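Local coordinates for protein pectate lyase (Paenibacillus sp. 0602, PDB 5GT5) that cleaves polygalacturonate by elimination, probably in endo fashion and also on partly methylated pectin, with calcium as likely cofactor, as a secreted polysaccharide lyase of family 1, at residues Ile239-Ser253 / Tyr270-Gly282. The protein carries 1 engineered substitution. Residues are numbered along the deposited sequence; the frame is centred on the assembly and turned at random.
Sequences ISGSQKKGHLVGATS and YKDIQDRMPRLRG
Q243 and I273 bridge their backbones where two neighbouring turns of the right-handed parallel beta-helix of family 1 pectate lyases begin to run side by side. Q243 N donates to D272 O, and Q243 O receives Q274 N at 2.8 Å. After a one-residue shift in register a short parallel ladder follows, L248 beside R279 and V249 beside L280, its rungs running from R279 N to H247 O, V249 N to R279 O and R281 N to V249 O. Strand 279-281 is paired in turn with strand 324-329, extending the parallel sheet.

At the start of the pairing, the amide of Q274 reaches across to two residues: NE2 gives S242 OG a straight bond of 2.8 Å in the amide plane, while OE1 takes K244 NZ at 2.9 Å and also the backbone N of T322. K244 gets there by bending at chi2 and chi3 (66° and 74°), which brings its amine to the side of the amide oxygen. A leucine in place of Q274 would probably leave S242 OG and T322 N without this mate and K244 NZ with one bond fewer.

R276, the probable catalytic arginine, extends between the methylenes of K245 and the side chain of L248. K245 CG lies over the centre of one guanidinium face, 3.7 Å above the plane, and L248 CD1 covers the opposite face nearer the rim. The K245 amine is salt-bridged to D174, a likely calcium ligand, so this lysine joins the arginine's flank to the probable calcium site.

H247 NE2 and Y270 OH share a hydrogen bond in the plane of the imidazole, whose ND1 is bonded to V177 O; the rings stand rim to rim at 87°. Farther along, R281 pairs through NE with E330, and its NH1 meets G250 O at 2.9 Å, in the guanidinium plane.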
loop_
_atom_site.group_PDB
_atom_site.type_symbol
_atom_site.label_atom_id
_atom_site.label_comp_id
_atom_site.label_asym_id
_atom_site.label_seq_id
_atom_site.Cartn_x
_atom_site.Cartn_y
_atom_site.Cartn_z
ATOM N N ILE A 239 32.957 1.091 -26.073
ATOM C CA ILE A 239 32.423 2.236 -25.339
ATOM C C ILE A 239 30.886 2.123 -25.216
ATOM O O ILE A 239 30.285 2.508 -24.202
ATOM C CB ILE A 239 32.870 3.580 -25.982
ATOM C CG1 ILE A 239 34.403 3.728 -25.881
ATOM C CG2 ILE A 239 32.092 4.759 -25.378
ATOM C CD1 ILE A 239 34.998 4.616 -26.941
ATOM N N SER A 240 30.248 1.559 -26.230
ATOM C CA SER A 240 28.791 1.368 -26.224
ATOM C C SER A 240 28.381 0.167 -25.406
ATOM O O SER A 240 27.193 -0.017 -25.198
ATOM C CB SER A 240 28.255 1.164 -27.642
ATOM O OG SER A 240 28.536 2.265 -28.475
ATOM N N GLY A 241 29.323 -0.644 -24.944
ATOM C CA GLY A 241 28.967 -1.865 -24.234
ATOM C C GLY A 241 28.323 -1.639 -22.893
ATOM O O GLY A 241 27.419 -2.386 -22.509
ATOM N N SER A 242 28.784 -0.647 -22.151
ATOM C CA SER A 242 28.178 -0.363 -20.842
ATOM C C SER A 242 26.794 0.270 -20.944
ATOM O O SER A 242 26.442 0.895 -21.946
ATOM C CB SER A 242 29.109 0.515 -19.997
ATOM O OG SER A 242 29.535 1.659 -20.700
ATOM N N GLN A 243 25.989 0.033 -19.913
ATOM C CA GLN A 243 24.606 0.537 -19.897
ATOM C C GLN A 243 24.590 1.962 -19.364
ATOM O O GLN A 243 25.175 2.243 -18.326
ATOM C CB GLN A 243 23.774 -0.387 -18.997
ATOM C CG GLN A 243 22.393 0.162 -18.621
ATOM C CD GLN A 243 21.492 0.368 -19.821
ATOM O OE1 GLN A 243 21.760 -0.175 -20.912
ATOM N NE2 GLN A 243 20.414 1.127 -19.637
ATOM N N LYS A 244 23.946 2.886 -20.062
ATOM C CA LYS A 244 24.027 4.312 -19.671
ATOM C C LYS A 244 23.244 4.633 -18.405
ATOM O O LYS A 244 23.703 5.402 -17.571
ATOM C CB LYS A 244 23.539 5.196 -20.823
ATOM C CG LYS A 244 23.652 6.698 -20.615
ATOM C CD LYS A 244 25.105 7.111 -20.530
ATOM C CE LYS A 244 25.777 7.088 -21.898
ATOM N NZ LYS A 244 27.189 7.600 -21.844
ATOM N N LYS A 245 22.063 4.054 -18.244
ATOM C CA LYS A 245 21.157 4.423 -17.132
ATOM C C LYS A 245 20.653 3.201 -16.373
ATOM O O LYS A 245 20.197 2.231 -16.986
ATOM C CB LYS A 245 19.922 5.199 -17.667
ATOM C CG LYS A 245 20.222 6.568 -18.254
ATOM C CD LYS A 245 19.096 7.014 -19.164
ATOM C CE LYS A 245 19.399 8.326 -19.867
ATOM N NZ LYS A 245 18.566 8.471 -21.100
ATOM N N GLY A 246 20.694 3.247 -15.042
ATOM C CA GLY A 246 20.184 2.174 -14.215
ATOM C C GLY A 246 18.740 2.343 -13.767
ATOM O O GLY A 246 17.812 1.950 -14.468
ATOM N N HIS A 247 18.545 2.912 -12.575
ATOM C CA HIS A 247 17.236 3.108 -11.960
ATOM C C HIS A 247 16.914 4.602 -11.788
ATOM O O HIS A 247 17.611 5.303 -11.045
ATOM C CB HIS A 247 17.230 2.534 -10.532
ATOM C CG HIS A 247 17.505 1.059 -10.435
ATOM N ND1 HIS A 247 16.738 0.113 -11.057
ATOM C CD2 HIS A 247 18.427 0.387 -9.694
ATOM C CE1 HIS A 247 17.207 -1.101 -10.756
ATOM N NE2 HIS A 247 18.227 -0.953 -9.935
ATOM N N LEU A 248 15.897 5.093 -12.464
ATOM C CA LEU A 248 15.361 6.438 -12.235
ATOM C C LEU A 248 14.225 6.311 -11.246
ATOM O O LEU A 248 13.203 5.692 -11.553
ATOM C CB LEU A 248 14.865 7.045 -13.548
ATOM C CG LEU A 248 14.361 8.489 -13.427
ATOM C CD1 LEU A 248 15.474 9.453 -12.973
ATOM C CD2 LEU A 248 13.768 8.907 -14.772
ATOM N N VAL A 249 14.423 6.842 -10.045
ATOM C CA VAL A 249 13.409 6.757 -8.986
ATOM C C VAL A 249 12.927 8.184 -8.710
ATOM O O VAL A 249 13.555 8.930 -7.944
ATOM C CB VAL A 249 13.967 6.081 -7.719
ATOM C CG1 VAL A 249 12.863 5.879 -6.696
ATOM C CG2 VAL A 249 14.620 4.733 -8.088
ATOM N N GLY A 250 11.842 8.573 -9.379
ATOM C CA GLY A 250 11.320 9.931 -9.359
ATOM C C GLY A 250 11.788 10.614 -10.608
ATOM O O GLY A 250 12.975 10.993 -10.732
ATOM N N ALA A 251 10.878 10.781 -11.553
ATOM C CA ALA A 251 11.289 11.252 -12.879
ATOM C C ALA A 251 11.128 12.734 -13.137
ATOM O O ALA A 251 11.661 13.240 -14.106
ATOM C CB ALA A 251 10.571 10.472 -13.957
ATOM N N THR A 252 10.366 13.427 -12.295
ATOM C CA THR A 252 10.087 14.843 -12.528
ATOM C C THR A 252 10.583 15.681 -11.361
ATOM O O THR A 252 10.283 15.386 -10.210
ATOM C CB THR A 252 8.592 15.068 -12.698
ATOM O OG1 THR A 252 8.088 14.186 -13.720
ATOM C CG2 THR A 252 8.293 16.539 -13.088
ATOM N N SER A 253 11.315 16.759 -11.650
ATOM C CA SER A 253 11.899 17.559 -10.596
ATOM C C SER A 253 10.821 18.197 -9.692
ATOM O O SER A 253 9.819 18.777 -10.172
ATOM C CB SER A 253 12.787 18.627 -11.226
ATOM O OG SER A 253 13.539 19.282 -10.245
ATOM N N TYR A 270 25.520 -4.783 -10.411
ATOM C CA TYR A 270 25.427 -3.766 -11.466
ATOM C C TYR A 270 26.761 -3.763 -12.183
ATOM O O TYR A 270 27.720 -3.144 -11.705
ATOM C CB TYR A 270 25.137 -2.373 -10.861
ATOM C CG TYR A 270 23.772 -2.321 -10.183
ATOM C CD1 TYR A 270 22.626 -2.048 -10.917
ATOM C CD2 TYR A 270 23.652 -2.558 -8.815
ATOM C CE1 TYR A 270 21.363 -2.061 -10.317
ATOM C CE2 TYR A 270 22.405 -2.530 -8.186
ATOM C CZ TYR A 270 21.266 -2.292 -8.952
ATOM O OH TYR A 270 20.041 -2.280 -8.329
ATOM N N LYS A 271 26.849 -4.517 -13.286
ATOM C CA LYS A 271 28.089 -4.675 -14.009
ATOM C C LYS A 271 28.111 -3.774 -15.221
ATOM O O LYS A 271 27.290 -3.926 -16.136
ATOM C CB LYS A 271 28.252 -6.138 -14.432
ATOM C CG LYS A 271 29.601 -6.388 -15.103
ATOM C CD LYS A 271 29.757 -7.854 -15.549
ATOM C CE LYS A 271 31.064 -8.073 -16.325
ATOM N NZ LYS A 271 30.921 -7.906 -17.806
ATOM N N ASP A 272 29.044 -2.815 -15.210
ATOM C CA ASP A 272 29.194 -1.875 -16.310
ATOM C C ASP A 272 27.905 -1.113 -16.557
ATOM O O ASP A 272 27.453 -0.942 -17.699
ATOM C CB ASP A 272 29.700 -2.597 -17.565
ATOM C CG ASP A 272 31.028 -3.282 -17.316
ATOM O OD1 ASP A 272 31.927 -2.611 -16.744
ATOM O OD2 ASP A 272 31.154 -4.482 -17.671
ATOM N N ILE A 273 27.330 -0.626 -15.450
ATOM C CA ILE A 273 26.232 0.322 -15.472
ATOM C C ILE A 273 26.833 1.689 -15.132
ATOM O O ILE A 273 27.482 1.837 -14.103
ATOM C CB ILE A 273 25.146 -0.073 -14.423
ATOM C CG1 ILE A 273 24.806 -1.571 -14.517
ATOM C CG2 ILE A 273 23.949 0.847 -14.548
ATOM C CD1 ILE A 273 24.298 -2.048 -15.889
ATOM N N GLN A 274 26.631 2.667 -15.998
ATOM C CA GLN A 274 27.345 3.948 -15.877
ATOM C C GLN A 274 26.788 4.891 -14.834
ATOM O O GLN A 274 27.474 5.812 -14.407
ATOM C CB GLN A 274 27.322 4.687 -17.210
ATOM C CG GLN A 274 28.164 4.025 -18.313
ATOM C CD GLN A 274 28.239 4.891 -19.562
ATOM O OE1 GLN A 274 27.959 6.100 -19.539
ATOM N NE2 GLN A 274 28.606 4.264 -20.672
ATOM N N ASP A 275 25.522 4.728 -14.453
ATOM C CA ASP A 275 24.818 5.808 -13.743
ATOM C C ASP A 275 23.552 5.280 -13.097
ATOM O O ASP A 275 22.992 4.262 -13.523
ATOM C CB ASP A 275 24.470 6.903 -14.780
ATOM C CG ASP A 275 24.155 8.271 -14.185
ATOM O OD1 ASP A 275 24.298 8.509 -12.954
ATOM O OD2 ASP A 275 23.761 9.141 -15.001
ATOM N N ARG A 276 23.099 5.987 -12.066
ATOM C CA ARG A 276 21.775 5.799 -11.458
ATOM C C ARG A 276 21.649 4.468 -10.733
ATOM O O ARG A 276 20.797 3.629 -11.052
ATOM C CB ARG A 276 20.657 5.975 -12.484
ATOM C CG ARG A 276 20.744 7.248 -13.312
ATOM C CD ARG A 276 19.426 7.400 -14.079
ATOM N NE ARG A 276 19.419 8.617 -14.900
ATOM C CZ ARG A 276 18.477 8.870 -15.820
ATOM N NH1 ARG A 276 17.533 7.989 -16.061
ATOM N NH2 ARG A 276 18.530 9.991 -16.528
ATOM N N MET A 277 22.469 4.294 -9.703
ATOM C CA MET A 277 22.393 3.062 -8.893
ATOM C C MET A 277 22.121 3.331 -7.411
ATOM O O MET A 277 22.959 3.040 -6.558
ATOM C CB MET A 277 23.689 2.267 -9.047
ATOM C CG MET A 277 23.844 1.660 -10.460
ATOM S SD MET A 277 25.505 1.032 -10.782
ATOM C CE MET A 277 26.359 2.575 -11.046
ATOM N N PRO A 278 20.946 3.911 -7.087
ATOM C CA PRO A 278 19.892 4.471 -7.937
ATOM C C PRO A 278 20.095 5.964 -8.128
ATOM O O PRO A 278 21.017 6.549 -7.544
ATOM C CB PRO A 278 18.641 4.220 -7.112
ATOM C CG PRO A 278 19.146 4.512 -5.681
ATOM C CD PRO A 278 20.592 4.046 -5.654
ATOM N N ARG A 279 19.253 6.590 -8.954
ATOM C CA ARG A 279 19.105 8.048 -8.893
ATOM C C ARG A 279 17.753 8.355 -8.262
ATOM O O ARG A 279 16.701 8.035 -8.828
ATOM C CB ARG A 279 19.157 8.681 -10.281
ATOM C CG ARG A 279 19.200 10.221 -10.218
ATOM C CD ARG A 279 18.529 10.831 -11.450
ATOM N NE ARG A 279 18.881 12.241 -11.553
ATOM C CZ ARG A 279 18.347 13.201 -10.809
ATOM N NH1 ARG A 279 17.393 12.938 -9.906
ATOM N NH2 ARG A 279 18.790 14.446 -10.995
ATOM N N LEU A 280 17.781 8.988 -7.096
ATOM C CA LEU A 280 16.558 9.279 -6.348
ATOM C C LEU A 280 16.232 10.763 -6.296
ATOM O O LEU A 280 17.123 11.585 -6.118
ATOM C CB LEU A 280 16.740 8.800 -4.911
ATOM C CG LEU A 280 15.547 9.063 -3.976
ATOM C CD1 LEU A 280 14.295 8.261 -4.388
ATOM C CD2 LEU A 280 15.969 8.668 -2.559
ATOM N N ARG A 281 14.942 11.098 -6.404
ATOM C CA ARG A 281 14.413 12.412 -6.017
ATOM C C ARG A 281 13.467 12.225 -4.839
ATOM O O ARG A 281 12.588 11.357 -4.873
ATOM C CB ARG A 281 13.585 13.026 -7.150
ATOM C CG ARG A 281 14.370 13.516 -8.319
ATOM C CD ARG A 281 13.430 14.151 -9.351
ATOM N NE ARG A 281 14.195 14.932 -10.299
ATOM C CZ ARG A 281 14.633 14.521 -11.480
ATOM N NH1 ARG A 281 14.377 13.292 -11.930
ATOM N NH2 ARG A 281 15.339 15.352 -12.234
ATOM N N GLY A 282 13.629 13.043 -3.788
ATOM C CA GLY A 282 12.576 13.212 -2.778
ATOM C C GLY A 282 12.284 12.131 -1.752
ATOM O O GLY A 282 11.981 12.430 -0.603
HETATM O O HOH W 1 23.581 8.500 -17.614
HETATM O O HOH W 2 17.140 5.078 -15.621
HETATM O O HOH W 3 15.649 10.553 -9.703
#